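Local coordinates for piwi domain-containing protein (Vanderwaltozyma polyspora, PDB 5THE), which binds the 5' end of a short RNA as the MID-PIWI lobe of a budding-yeast Argonaute, consistent with a role in RNA-guided target cleavage, at residues T185-L191 with L214-W220; S245-L249 with N474-G480; S271-Y276 with P308-I313; P381-A387 with W455-N461. Numbering follows the deposited sequence.

Overall arrangement
The four contacts sample two domains of the Argonaute C-terminal lobe. Contact 1 lies in the MID domain and meets the first two RNA nucleotides through backbone amides. Contact 2, its centre 24 Å from that of contact 1, links the chain just beyond the MID helix 228-241 to the end of helix 465-475, and touches A4 of chain B. Contacts 3 and 4 belong to the RNase H-like PIWI sheet, with centres 20 Å apart and nearest atoms about 7 Å apart; strand 339-344 runs between their strands. Their nearest atoms are about 13 and 15 Å from the RNA. Contacts 1 and 4, on opposite sides of the chain's centre, have centres 39 Å apart.

Contact 1 of 4, residues T185-L191 with L214-W220; sequences TYILYVL and LNSCVVW. With nucleotides of chain B.
Residues 185-191 and 215-219 form two parallel strands, their axes 4.6 Å apart and crossing at -23°, with Ile-187 level with Asn-215, Tyr-189 with Cys-217 and Leu-191 with Val-219. The ladder comprises Ile-187 N to Leu-214 O (3.1 Å), Ser-216 N to Ile-187 O (2.9 Å), Tyr-189 N to Ser-216 O (2.8 Å), Val-218 N to Tyr-189 O (2.8 Å), Leu-191 N to Val-218 O (2.8 Å) and Trp-220 N to Leu-191 O (2.9 Å). A water donates to both Thr-185 O (2.5 Å) and Leu-214 O (2.8 Å). The even-numbered residues Tyr-186, Leu-188 and Val-190 bond strand 77-85 instead. With helix 197-210 these strands make a beta-alpha-beta unit of the Rossmann-like MID domain. Amides on the outer edge of strand 215-219 serve the RNA: Cys-217 N donates to OP1 of U1 of chain B (2.8 Å), Val-219 N to OP2 of A2 of chain B (3.0 Å). Tyr-186, chi1 t, reaches across to give a very short bond from OH to Ser-216 OG (2.4 Å). Tyr-189, chi1 m, sets CB 3.8 Å from Cys-217 SG, its OH bonding Thr-207. Asn-215, chi1 p, is satisfied by Lys-204 at OD1 and Asp-208 at ND2.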
# COMPACT_ATOMS: atom_id res chain seq x y z
N THR A 185 -22.54 6.24 -5.90
CA THR A 185 -22.16 5.73 -7.21
C THR A 185 -20.65 5.53 -7.29
O THR A 185 -19.87 6.44 -6.98
CB THR A 185 -22.65 6.66 -8.33
OG1 THR A 185 -24.06 6.53 -8.46
CG2 THR A 185 -22.01 6.29 -9.64
N TYR A 186 -20.26 4.33 -7.69
CA TYR A 186 -18.88 3.97 -7.93
C TYR A 186 -18.66 3.94 -9.43
O TYR A 186 -19.45 3.33 -10.16
CB TYR A 186 -18.56 2.59 -7.32
CG TYR A 186 -17.08 2.33 -7.17
CD1 TYR A 186 -16.30 2.01 -8.28
CD2 TYR A 186 -16.46 2.44 -5.93
CE1 TYR A 186 -14.95 1.78 -8.16
CE2 TYR A 186 -15.10 2.21 -5.79
CZ TYR A 186 -14.36 1.89 -6.91
OH TYR A 186 -13.01 1.66 -6.80
N ILE A 187 -17.62 4.61 -9.90
CA ILE A 187 -17.35 4.68 -11.33
C ILE A 187 -16.37 3.58 -11.72
O ILE A 187 -15.32 3.42 -11.10
CB ILE A 187 -16.78 6.05 -11.72
CG1 ILE A 187 -17.84 7.13 -11.56
CG2 ILE A 187 -16.28 6.00 -13.17
CD1 ILE A 187 -17.23 8.49 -11.53
N LEU A 188 -16.70 2.86 -12.78
CA LEU A 188 -15.78 1.90 -13.40
C LEU A 188 -15.38 2.44 -14.77
O LEU A 188 -16.18 2.43 -15.70
CB LEU A 188 -16.41 0.51 -13.50
CG LEU A 188 -15.55 -0.54 -14.20
CD1 LEU A 188 -14.20 -0.71 -13.49
CD2 LEU A 188 -16.31 -1.86 -14.30
N TYR A 189 -14.16 2.94 -14.88
CA TYR A 189 -13.65 3.34 -16.17
C TYR A 189 -13.17 2.09 -16.91
O TYR A 189 -12.32 1.35 -16.40
CB TYR A 189 -12.51 4.34 -16.01
CG TYR A 189 -12.94 5.71 -15.54
CD1 TYR A 189 -13.83 6.47 -16.29
CD2 TYR A 189 -12.41 6.26 -14.37
CE1 TYR A 189 -14.21 7.73 -15.87
CE2 TYR A 189 -12.80 7.52 -13.94
CZ TYR A 189 -13.70 8.25 -14.70
OH TYR A 189 -14.09 9.51 -14.29
N VAL A 190 -13.73 1.85 -18.09
CA VAL A 190 -13.36 0.71 -18.92
C VAL A 190 -12.55 1.25 -20.09
O VAL A 190 -13.09 1.93 -20.97
CB VAL A 190 -14.59 -0.06 -19.42
CG1 VAL A 190 -14.19 -1.24 -20.30
CG2 VAL A 190 -15.42 -0.56 -18.21
N LEU A 191 -11.25 0.98 -20.09
CA LEU A 191 -10.34 1.58 -21.06
C LEU A 191 -10.27 0.72 -22.32
O LEU A 191 -9.97 -0.47 -22.24
CB LEU A 191 -8.93 1.75 -20.48
CG LEU A 191 -8.89 2.35 -19.08
CD1 LEU A 191 -7.47 2.39 -18.58
CD2 LEU A 191 -9.51 3.74 -19.07
N LEU A 214 -15.19 8.20 -6.16
CA LEU A 214 -14.63 6.85 -6.14
C LEU A 214 -14.65 6.26 -7.54
O LEU A 214 -15.66 6.32 -8.24
CB LEU A 214 -15.43 5.97 -5.18
CG LEU A 214 -15.39 6.33 -3.69
CD1 LEU A 214 -16.06 5.21 -2.91
CD2 LEU A 214 -13.94 6.55 -3.20
N ASN A 215 -13.54 5.66 -7.95
CA ASN A 215 -13.47 5.10 -9.28
C ASN A 215 -12.36 4.07 -9.35
O ASN A 215 -11.35 4.18 -8.64
CB ASN A 215 -13.23 6.19 -10.35
CG ASN A 215 -11.83 6.79 -10.26
OD1 ASN A 215 -10.95 6.47 -11.07
ND2 ASN A 215 -11.60 7.64 -9.26
N SER A 216 -12.53 3.09 -10.23
CA SER A 216 -11.47 2.18 -10.62
C SER A 216 -11.42 2.10 -12.13
O SER A 216 -12.44 2.28 -12.82
CB SER A 216 -11.69 0.75 -10.04
OG SER A 216 -11.81 0.77 -8.63
N CYS A 217 -10.24 1.84 -12.65
CA CYS A 217 -10.05 1.58 -14.06
C CYS A 217 -9.86 0.10 -14.32
O CYS A 217 -9.33 -0.65 -13.50
CB CYS A 217 -8.84 2.32 -14.62
SG CYS A 217 -9.06 4.08 -14.54
N VAL A 218 -10.23 -0.30 -15.52
CA VAL A 218 -10.13 -1.68 -15.94
C VAL A 218 -9.80 -1.65 -17.43
O VAL A 218 -10.37 -0.84 -18.16
CB VAL A 218 -11.47 -2.36 -15.56
CG1 VAL A 218 -12.43 -2.50 -16.72
CG2 VAL A 218 -11.28 -3.57 -14.71
N VAL A 219 -8.80 -2.42 -17.86
CA VAL A 219 -8.51 -2.53 -19.29
C VAL A 219 -9.52 -3.49 -19.90
O VAL A 219 -9.69 -4.62 -19.42
CB VAL A 219 -7.06 -2.99 -19.54
CG1 VAL A 219 -6.78 -3.18 -21.04
CG2 VAL A 219 -6.08 -1.99 -18.96
N TRP A 220 -10.20 -3.03 -20.95
CA TRP A 220 -11.31 -3.76 -21.54
C TRP A 220 -10.90 -5.16 -22.01
O TRP A 220 -11.64 -6.12 -21.81
CB TRP A 220 -11.89 -2.96 -22.70
CG TRP A 220 -13.01 -3.63 -23.46
CD1 TRP A 220 -13.11 -3.74 -24.82
CD2 TRP A 220 -14.17 -4.30 -22.92
NE1 TRP A 220 -14.26 -4.40 -25.16
CE2 TRP A 220 -14.93 -4.76 -24.02
CE3 TRP A 220 -14.64 -4.54 -21.63
CZ2 TRP A 220 -16.14 -5.45 -23.85
CZ3 TRP A 220 -15.84 -5.24 -21.47
CH2 TRP A 220 -16.57 -5.68 -22.58
OP3 U B 1 -5.89 2.34 -10.24
P U B 1 -7.03 1.59 -10.81
OP1 U B 1 -8.21 2.49 -10.91
OP2 U B 1 -7.20 0.33 -10.07
O5' U B 1 -6.66 1.24 -12.30
C5' U B 1 -5.85 0.12 -12.62
C4' U B 1 -6.06 -0.25 -14.06
O4' U B 1 -5.61 0.85 -14.90
C3' U B 1 -5.32 -1.49 -14.53
O3' U B 1 -6.19 -2.24 -15.39
C2' U B 1 -4.14 -0.93 -15.33
O2' U B 1 -3.66 -1.78 -16.35
C1' U B 1 -4.73 0.36 -15.90
N1 U B 1 -3.70 1.39 -16.17
C2 U B 1 -3.61 1.89 -17.44
O2 U B 1 -4.36 1.52 -18.32
N3 U B 1 -2.63 2.84 -17.65
C4 U B 1 -1.75 3.32 -16.70
O4 U B 1 -0.92 4.18 -17.02
C5 U B 1 -1.90 2.75 -15.40
C6 U B 1 -2.84 1.82 -15.19
P A B 2 -6.04 -3.83 -15.51
OP1 A B 2 -4.68 -4.08 -16.06
OP2 A B 2 -7.26 -4.35 -16.20
O5' A B 2 -6.05 -4.34 -14.00
C5' A B 2 -7.08 -3.93 -13.09
C4' A B 2 -7.16 -4.87 -11.92
O4' A B 2 -7.65 -6.15 -12.37
C3' A B 2 -5.84 -5.20 -11.25
O3' A B 2 -5.43 -4.21 -10.36
C2' A B 2 -6.15 -6.54 -10.58
O2' A B 2 -6.96 -6.33 -9.43
C1' A B 2 -7.01 -7.19 -11.64
N9 A B 2 -6.23 -7.97 -12.63
C8 A B 2 -5.64 -7.49 -13.77
N7 A B 2 -5.05 -8.40 -14.49
C5 A B 2 -5.31 -9.57 -13.78
C6 A B 2 -4.95 -10.89 -14.04
N6 A B 2 -4.24 -11.22 -15.12
N1 A B 2 -5.34 -11.83 -13.14
C2 A B 2 -6.05 -11.44 -12.06
N3 A B 2 -6.45 -10.21 -11.71
C4 A B 2 -6.03 -9.32 -12.63
O HOH W 1 -18.01 7.73 -7.92

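Contact 2 of 4, residues S245-L249 with N474-G480; sequences SNHSL and NLCYIFG. With nucleotides of chain B.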
# COMPACT_ATOMS: atom_id res chain seq x y z
N SER A 245 -13.04 -3.69 4.56
CA SER A 245 -11.91 -4.51 4.96
C SER A 245 -12.03 -5.80 4.18
O SER A 245 -13.11 -6.39 4.14
CB SER A 245 -11.90 -4.81 6.47
OG SER A 245 -11.90 -3.61 7.21
N ASN A 246 -10.95 -6.21 3.54
CA ASN A 246 -10.98 -7.49 2.84
C ASN A 246 -10.54 -8.61 3.77
O ASN A 246 -11.38 -9.28 4.38
CB ASN A 246 -10.11 -7.41 1.59
CG ASN A 246 -10.63 -6.36 0.63
OD1 ASN A 246 -11.82 -6.10 0.61
ND2 ASN A 246 -9.73 -5.73 -0.13
N HIS A 247 -9.24 -8.80 3.91
CA HIS A 247 -8.70 -9.66 4.94
C HIS A 247 -7.92 -8.81 5.93
O HIS A 247 -7.59 -7.65 5.67
CB HIS A 247 -7.79 -10.74 4.35
CG HIS A 247 -6.57 -10.19 3.66
ND1 HIS A 247 -6.61 -9.68 2.38
CD2 HIS A 247 -5.29 -10.06 4.09
CE1 HIS A 247 -5.39 -9.28 2.03
NE2 HIS A 247 -4.58 -9.49 3.06
N SER A 248 -7.63 -9.41 7.08
CA SER A 248 -6.79 -8.79 8.08
C SER A 248 -6.00 -9.91 8.73
O SER A 248 -6.02 -11.06 8.28
CB SER A 248 -7.63 -8.01 9.11
OG SER A 248 -8.23 -8.89 10.07
N LEU A 249 -5.29 -9.57 9.79
CA LEU A 249 -4.71 -10.58 10.66
C LEU A 249 -5.69 -10.89 11.79
O LEU A 249 -6.62 -10.12 12.07
CB LEU A 249 -3.38 -10.09 11.25
CG LEU A 249 -2.36 -9.64 10.21
CD1 LEU A 249 -1.03 -9.36 10.90
CD2 LEU A 249 -2.21 -10.71 9.13
N ASN A 474 4.59 -9.77 9.70
CA ASN A 474 3.13 -9.76 9.79
C ASN A 474 2.52 -8.70 8.89
O ASN A 474 1.49 -8.94 8.24
CB ASN A 474 2.68 -9.51 11.24
CG ASN A 474 2.75 -10.75 12.10
OD1 ASN A 474 3.25 -11.79 11.68
ND2 ASN A 474 2.26 -10.64 13.32
N LEU A 475 3.12 -7.52 8.85
CA LEU A 475 2.54 -6.45 8.07
C LEU A 475 2.58 -6.72 6.57
O LEU A 475 1.91 -6.02 5.81
CB LEU A 475 3.23 -5.13 8.40
CG LEU A 475 2.80 -4.49 9.71
CD1 LEU A 475 3.69 -3.30 10.02
CD2 LEU A 475 1.36 -4.07 9.61
N CYS A 476 3.35 -7.72 6.14
CA CYS A 476 3.36 -8.14 4.75
C CYS A 476 2.11 -8.91 4.36
O CYS A 476 1.83 -9.05 3.16
CB CYS A 476 4.61 -8.98 4.48
SG CYS A 476 6.13 -7.98 4.57
N TYR A 477 1.33 -9.38 5.33
CA TYR A 477 0.15 -10.18 5.07
C TYR A 477 -1.14 -9.38 5.03
O TYR A 477 -2.20 -9.97 4.87
CB TYR A 477 0.04 -11.29 6.13
CG TYR A 477 1.04 -12.41 5.96
CD1 TYR A 477 2.40 -12.19 6.20
CD2 TYR A 477 0.63 -13.68 5.57
CE1 TYR A 477 3.32 -13.21 6.06
CE2 TYR A 477 1.54 -14.71 5.42
CZ TYR A 477 2.88 -14.46 5.67
OH TYR A 477 3.78 -15.48 5.51
N ILE A 478 -1.09 -8.05 5.15
CA ILE A 478 -2.33 -7.29 5.09
C ILE A 478 -2.25 -6.22 4.01
O ILE A 478 -2.72 -5.09 4.20
CB ILE A 478 -2.69 -6.67 6.45
CG1 ILE A 478 -1.51 -5.93 7.05
CG2 ILE A 478 -3.19 -7.73 7.40
CD1 ILE A 478 -1.81 -5.39 8.40
N PHE A 479 -1.65 -6.54 2.88
CA PHE A 479 -1.76 -5.68 1.71
C PHE A 479 -3.12 -5.97 1.06
O PHE A 479 -3.32 -7.03 0.46
CB PHE A 479 -0.60 -5.94 0.76
CG PHE A 479 -0.57 -5.03 -0.42
CD1 PHE A 479 -0.36 -3.66 -0.26
CD2 PHE A 479 -0.71 -5.54 -1.70
CE1 PHE A 479 -0.29 -2.83 -1.36
CE2 PHE A 479 -0.66 -4.71 -2.80
CZ PHE A 479 -0.45 -3.35 -2.64
N GLY A 480 -4.06 -5.04 1.21
CA GLY A 480 -5.46 -5.37 1.02
C GLY A 480 -5.90 -5.64 -0.41
O GLY A 480 -7.04 -6.06 -0.60
P A B 4 0.02 -5.92 -6.92
OP1 A B 4 -0.13 -4.71 -6.07
OP2 A B 4 0.30 -5.83 -8.36
O5' A B 4 1.13 -6.85 -6.25
C5' A B 4 0.90 -7.40 -4.97
C4' A B 4 1.22 -8.87 -4.93
O4' A B 4 0.35 -9.60 -5.82
C3' A B 4 2.62 -9.26 -5.37
O3' A B 4 3.56 -9.05 -4.34
C2' A B 4 2.43 -10.73 -5.75
O2' A B 4 2.36 -11.54 -4.58
C1' A B 4 1.04 -10.69 -6.38
N9 A B 4 1.09 -10.45 -7.83
C8 A B 4 1.34 -9.26 -8.46
N7 A B 4 1.33 -9.34 -9.77
C5 A B 4 1.05 -10.67 -10.00
C6 A B 4 0.89 -11.36 -11.20
N6 A B 4 1.03 -10.75 -12.38
N1 A B 4 0.60 -12.68 -11.11
C2 A B 4 0.48 -13.24 -9.89
N3 A B 4 0.59 -12.68 -8.68
C4 A B 4 0.89 -11.38 -8.82
O HOH W 2 -1.98 -9.21 1.71
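The imidazole of His-247, on a p rotamer, brings its edge up to backbone carbonyls of residues 477-480. NE2 makes a weak hydrogen bond to Tyr-477 O (3.0 Å, N-H...O angle only 122°) and also binds a water at 2.9 Å, itself 2.8 Å from Phe-479 O; CE1 lies 3.4 Å from that same Phe-479 O. Beside it, Asn-246 ND2 donates a well-aligned bond to Gly-480 O (2.8 Å, 157°) and a second to Met-236 O in helix 228-241. The contact thus ties the chain just beyond this MID helix, where strand 248-249 edges a small antiparallel sheet with strand 37-38, to the segment at the C-terminal end of helix 465-475 of the PIWI domain. Tyr-477 N, bonded to Asn-474 O at 2.9 Å, closes the backbone turn 474-477 that leads into residues 478-480. The apolar cover is Leu-249: CG meets Ile-478 CG2 at 3.5 Å, CD2 meets Tyr-477 CB at 3.8 Å and CD1 meets Asn-474 CB at 3.7 Å. The CA-to-CB bond of Phe-479 points away from 245-249, and its ring edge reaches the RNA, CE2 being 3.3 Å from OP1 of A4 of chain B.

Contact 3 of 4, residues S271-Y276 with P308-I313; sequences SDVTHY and PGEEII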
# COMPACT_ATOMS: atom_id res chain seq x y z
N SER A 271 6.04 5.98 4.62
CA SER A 271 6.39 7.11 3.77
C SER A 271 7.29 6.66 2.63
O SER A 271 8.00 5.65 2.72
CB SER A 271 7.06 8.24 4.55
OG SER A 271 8.29 7.82 5.09
N ASP A 272 7.23 7.41 1.54
CA ASP A 272 8.04 7.16 0.36
C ASP A 272 8.30 8.52 -0.29
O ASP A 272 7.57 9.48 -0.07
CB ASP A 272 7.35 6.19 -0.63
CG ASP A 272 8.22 5.82 -1.83
OD1 ASP A 272 9.40 5.48 -1.65
OD2 ASP A 272 7.69 5.82 -2.96
N VAL A 273 9.37 8.57 -1.06
CA VAL A 273 9.69 9.71 -1.91
C VAL A 273 9.95 9.18 -3.31
O VAL A 273 10.62 8.16 -3.47
CB VAL A 273 10.91 10.50 -1.40
CG1 VAL A 273 11.10 11.78 -2.21
CG2 VAL A 273 10.74 10.83 0.04
N THR A 274 9.41 9.86 -4.31
CA THR A 274 9.76 9.57 -5.69
C THR A 274 10.31 10.83 -6.33
O THR A 274 9.93 11.94 -5.96
CB THR A 274 8.56 9.07 -6.48
OG1 THR A 274 7.49 10.03 -6.35
CG2 THR A 274 8.12 7.71 -5.96
N HIS A 275 11.18 10.64 -7.31
CA HIS A 275 11.95 11.75 -7.85
C HIS A 275 11.59 11.98 -9.31
O HIS A 275 11.18 11.05 -10.02
CB HIS A 275 13.44 11.49 -7.71
CG HIS A 275 13.85 11.23 -6.30
ND1 HIS A 275 13.84 12.21 -5.33
CD2 HIS A 275 14.27 10.10 -5.69
CE1 HIS A 275 14.23 11.69 -4.18
NE2 HIS A 275 14.51 10.41 -4.38
N TYR A 276 11.76 13.23 -9.73
CA TYR A 276 11.61 13.65 -11.11
C TYR A 276 10.32 13.13 -11.74
O TYR A 276 10.35 12.31 -12.67
CB TYR A 276 12.83 13.23 -11.93
CG TYR A 276 14.11 13.75 -11.31
CD1 TYR A 276 14.36 15.12 -11.25
CD2 TYR A 276 15.05 12.88 -10.76
CE1 TYR A 276 15.53 15.61 -10.67
CE2 TYR A 276 16.23 13.37 -10.19
CZ TYR A 276 16.45 14.73 -10.14
OH TYR A 276 17.60 15.22 -9.57
N PRO A 308 14.57 19.30 -6.58
CA PRO A 308 14.70 18.06 -7.35
C PRO A 308 15.67 17.09 -6.71
O PRO A 308 16.66 17.48 -6.08
CB PRO A 308 15.24 18.55 -8.70
CG PRO A 308 16.03 19.77 -8.35
CD PRO A 308 15.31 20.42 -7.20
N GLY A 309 15.38 15.80 -6.89
CA GLY A 309 16.20 14.76 -6.29
C GLY A 309 16.36 14.89 -4.79
O GLY A 309 17.39 14.47 -4.24
N GLU A 310 15.37 15.45 -4.10
CA GLU A 310 15.48 15.65 -2.66
C GLU A 310 14.95 14.40 -1.96
O GLU A 310 13.75 14.12 -2.01
CB GLU A 310 14.73 16.90 -2.21
CG GLU A 310 14.68 17.01 -0.70
CD GLU A 310 14.47 18.43 -0.23
OE1 GLU A 310 14.58 19.35 -1.06
OE2 GLU A 310 14.19 18.62 0.98
N GLU A 311 15.85 13.67 -1.30
CA GLU A 311 15.50 12.40 -0.67
C GLU A 311 14.91 12.55 0.72
O GLU A 311 14.09 11.73 1.12
CB GLU A 311 16.73 11.50 -0.60
CG GLU A 311 17.43 11.26 -1.92
CD GLU A 311 18.41 10.10 -1.85
OE1 GLU A 311 17.97 8.94 -2.00
OE2 GLU A 311 19.61 10.35 -1.63
N ILE A 312 15.31 13.57 1.48
CA ILE A 312 14.85 13.74 2.85
C ILE A 312 13.53 14.51 2.84
O ILE A 312 13.42 15.56 2.20
CB ILE A 312 15.90 14.46 3.71
CG1 ILE A 312 17.21 13.66 3.74
CG2 ILE A 312 15.39 14.66 5.12
CD1 ILE A 312 17.03 12.23 4.18
N ILE A 313 12.53 13.96 3.53
CA ILE A 313 11.23 14.62 3.64
C ILE A 313 11.30 15.64 4.76
O ILE A 313 10.96 15.34 5.91
CB ILE A 313 10.08 13.63 3.91
CG1 ILE A 313 10.20 12.37 3.04
CG2 ILE A 313 8.77 14.30 3.67
CD1 ILE A 313 9.26 11.21 3.49
O HOH W 3 15.56 8.62 -1.59
O HOH W 4 12.92 15.12 -8.08
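Apolar contacts mark both ends of this contact between the end of strand 264-274 and an irregular loop. At one end Val-273 CG2 sits 3.4 Å from Ile-313 CG1, and Ser-271 CB 3.8 Å from Ile-313 CD1; at the other Tyr-276 CE1 meets Pro-308 CB at 3.6 Å. Between them, side chains rest on loop backbone: Val-273 CG1 is 3.5 Å from Glu-310 O, His-275 CE1 turns its ring edge to the same Glu-310 O at 3.3 Å, and His-275 ND1, bonded to Ser-283, lies 3.6 Å from Gly-309 CA. Gly-309 has phi/psi of 55/29°, and a CB there would come 2.7 Å from Tyr-276 OH, a clash. Polar links run through water rather than directly: one water accepts from Tyr-276 N and Gly-309 N, both at 2.8 Å; another donates to Glu-311 OE1 (2.5 Å) and reaches His-275 NE2 only weakly (3.5 Å). Glu-311 OE1 also bonds Ser-347. The CA-to-CB bond of Asp-272 points away from the loop; its side chain touches helix 490-515, close to Asp-344 and Asp-496, an acidic cluster consistent with an RNase H-type centre. The loop, which follows strand 300-305, lies alongside strands 282-289 and 339-344, with Ile-312 against helix 351-373.

Contact 4 of 4, residues P381-A387 with W455-N461; sequences PPVTCIA and WCLYDEN
Pro-382 overlaps the side chains of Glu-460 and Asn-461, with Pro-382 CB 3.7 Å from Glu-460 CB and Pro-382 CG 3.2 Å from Asn-461 OD1. Strands 383-387 and 455-459 run antiparallel (177°), axes 4.4 Å apart. At the far end, Ala-387 opposite Trp-455 is a hydrogen-bonded pair, Ala-387 N to Trp-455 O 2.7 Å and Trp-455 N to Ala-387 O 2.8 Å; Ile-386 opposite Cys-456 is non-hydrogen-bonded. A classic beta bulge then shifts the register by one: Leu-457 (phi/psi -92/-21°) and Tyr-458 (-162/138°) both face Cys-385, whose O accepts from Leu-457 N (2.9 Å) and weakly from Tyr-458 N (3.5 Å), while Cys-385 N donates to Tyr-458 O (2.6 Å). Next, Thr-384 and Asp-459 are a non-hydrogen-bonded pair (CA to CA 4.1 Å); Thr-384, chi1 m, donates OG1 to Asp-459 OD2 (2.6 Å) and accepts from Asn-461 ND2 (2.9 Å). Asp-459 OD2 takes Asn-461 N (2.9 Å), an Asx turn. Glu-460 N bonds Val-383 O (2.8 Å), and Val-383 N bonds Glu-460 OE2 (2.7 Å), which also salt-bridges Lys-363. Tyr-458 packs on helix 351-373, Ile-386 and Cys-456 on helix 465-475. Strand 383-389, parallel to 339-344 on its other side, places this bulged pair in the helix-flanked mixed sheet of the RNase H-like PIWI fold.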
# COMPACT_ATOMS: atom_id res chain seq x y z
N PRO A 381 4.49 11.03 22.03
CA PRO A 381 4.47 9.56 21.92
C PRO A 381 5.80 9.01 21.44
O PRO A 381 6.45 9.61 20.56
CB PRO A 381 3.35 9.30 20.89
CG PRO A 381 3.35 10.55 20.02
CD PRO A 381 3.74 11.70 20.94
N PRO A 382 6.24 7.87 21.97
CA PRO A 382 7.51 7.29 21.50
C PRO A 382 7.42 6.77 20.07
O PRO A 382 6.43 6.18 19.65
CB PRO A 382 7.75 6.14 22.49
CG PRO A 382 6.37 5.79 23.04
CD PRO A 382 5.61 7.08 23.05
N VAL A 383 8.50 6.98 19.32
CA VAL A 383 8.55 6.66 17.90
C VAL A 383 9.55 5.54 17.66
O VAL A 383 10.63 5.51 18.26
CB VAL A 383 8.92 7.92 17.09
CG1 VAL A 383 9.05 7.60 15.61
CG2 VAL A 383 7.88 9.03 17.33
N THR A 384 9.20 4.61 16.78
CA THR A 384 10.16 3.68 16.21
C THR A 384 10.22 3.96 14.72
O THR A 384 9.18 4.09 14.07
CB THR A 384 9.76 2.21 16.46
OG1 THR A 384 9.75 1.93 17.86
CG2 THR A 384 10.77 1.27 15.76
N CYS A 385 11.43 4.08 14.17
CA CYS A 385 11.60 4.27 12.74
C CYS A 385 12.28 3.04 12.11
O CYS A 385 13.32 2.58 12.59
CB CYS A 385 12.41 5.53 12.45
SG CYS A 385 12.85 5.70 10.71
N ILE A 386 11.69 2.54 11.03
CA ILE A 386 12.28 1.43 10.28
C ILE A 386 12.39 1.83 8.82
O ILE A 386 11.40 2.22 8.19
CB ILE A 386 11.46 0.14 10.41
CG1 ILE A 386 11.40 -0.29 11.88
CG2 ILE A 386 12.09 -0.96 9.53
CD1 ILE A 386 10.63 -1.58 12.10
N ALA A 387 13.60 1.72 8.27
CA ALA A 387 13.82 1.99 6.87
C ALA A 387 13.87 0.68 6.09
O ALA A 387 14.40 -0.32 6.58
CB ALA A 387 15.12 2.79 6.67
N TRP A 455 16.17 -1.62 8.24
CA TRP A 455 16.99 -1.04 9.29
C TRP A 455 16.08 -0.38 10.32
O TRP A 455 15.24 0.44 9.97
CB TRP A 455 17.96 0.00 8.73
CG TRP A 455 18.81 -0.49 7.58
CD1 TRP A 455 18.38 -0.82 6.31
CD2 TRP A 455 20.22 -0.67 7.59
NE1 TRP A 455 19.46 -1.20 5.53
CE2 TRP A 455 20.59 -1.12 6.29
CE3 TRP A 455 21.20 -0.50 8.56
CZ2 TRP A 455 21.92 -1.40 5.96
CZ3 TRP A 455 22.52 -0.78 8.22
CH2 TRP A 455 22.87 -1.22 6.93
N CYS A 456 16.25 -0.74 11.59
CA CYS A 456 15.70 0.09 12.65
C CYS A 456 16.65 1.26 12.86
O CYS A 456 17.78 1.07 13.34
CB CYS A 456 15.50 -0.70 13.94
SG CYS A 456 14.81 0.36 15.26
N LEU A 457 16.23 2.46 12.47
CA LEU A 457 17.05 3.66 12.58
C LEU A 457 16.84 4.40 13.89
O LEU A 457 17.71 5.19 14.29
CB LEU A 457 16.75 4.61 11.41
CG LEU A 457 16.93 4.09 9.97
CD1 LEU A 457 16.68 5.22 8.97
CD2 LEU A 457 18.31 3.51 9.78
N TYR A 458 15.71 4.18 14.55
CA TYR A 458 15.39 4.92 15.76
C TYR A 458 14.31 4.16 16.51
O TYR A 458 13.38 3.65 15.89
CB TYR A 458 14.89 6.33 15.45
CG TYR A 458 15.04 7.30 16.60
CD1 TYR A 458 16.30 7.69 17.02
CD2 TYR A 458 13.92 7.85 17.25
CE1 TYR A 458 16.46 8.60 18.07
CE2 TYR A 458 14.08 8.76 18.31
CZ TYR A 458 15.36 9.13 18.71
OH TYR A 458 15.57 10.02 19.73
N ASP A 459 14.43 4.08 17.82
CA ASP A 459 13.47 3.27 18.56
C ASP A 459 13.39 3.80 19.99
O ASP A 459 14.32 3.61 20.77
CB ASP A 459 13.86 1.79 18.52
CG ASP A 459 13.00 0.96 19.38
OD1 ASP A 459 13.53 0.08 20.08
OD2 ASP A 459 11.79 1.18 19.36
N GLU A 460 12.26 4.43 20.32
CA GLU A 460 11.97 4.77 21.70
C GLU A 460 11.01 3.76 22.33
O GLU A 460 10.42 4.05 23.38
CB GLU A 460 11.39 6.18 21.80
CG GLU A 460 11.95 7.12 20.77
CD GLU A 460 11.35 8.51 20.86
OE1 GLU A 460 11.85 9.32 21.66
OE2 GLU A 460 10.34 8.77 20.18
N ASN A 461 10.85 2.59 21.72
CA ASN A 461 9.84 1.66 22.18
C ASN A 461 10.43 0.35 22.70
O ASN A 461 9.68 -0.61 22.87
CB ASN A 461 8.82 1.38 21.08
CG ASN A 461 7.86 2.54 20.88
OD1 ASN A 461 7.15 2.92 21.81
ND2 ASN A 461 7.83 3.11 19.69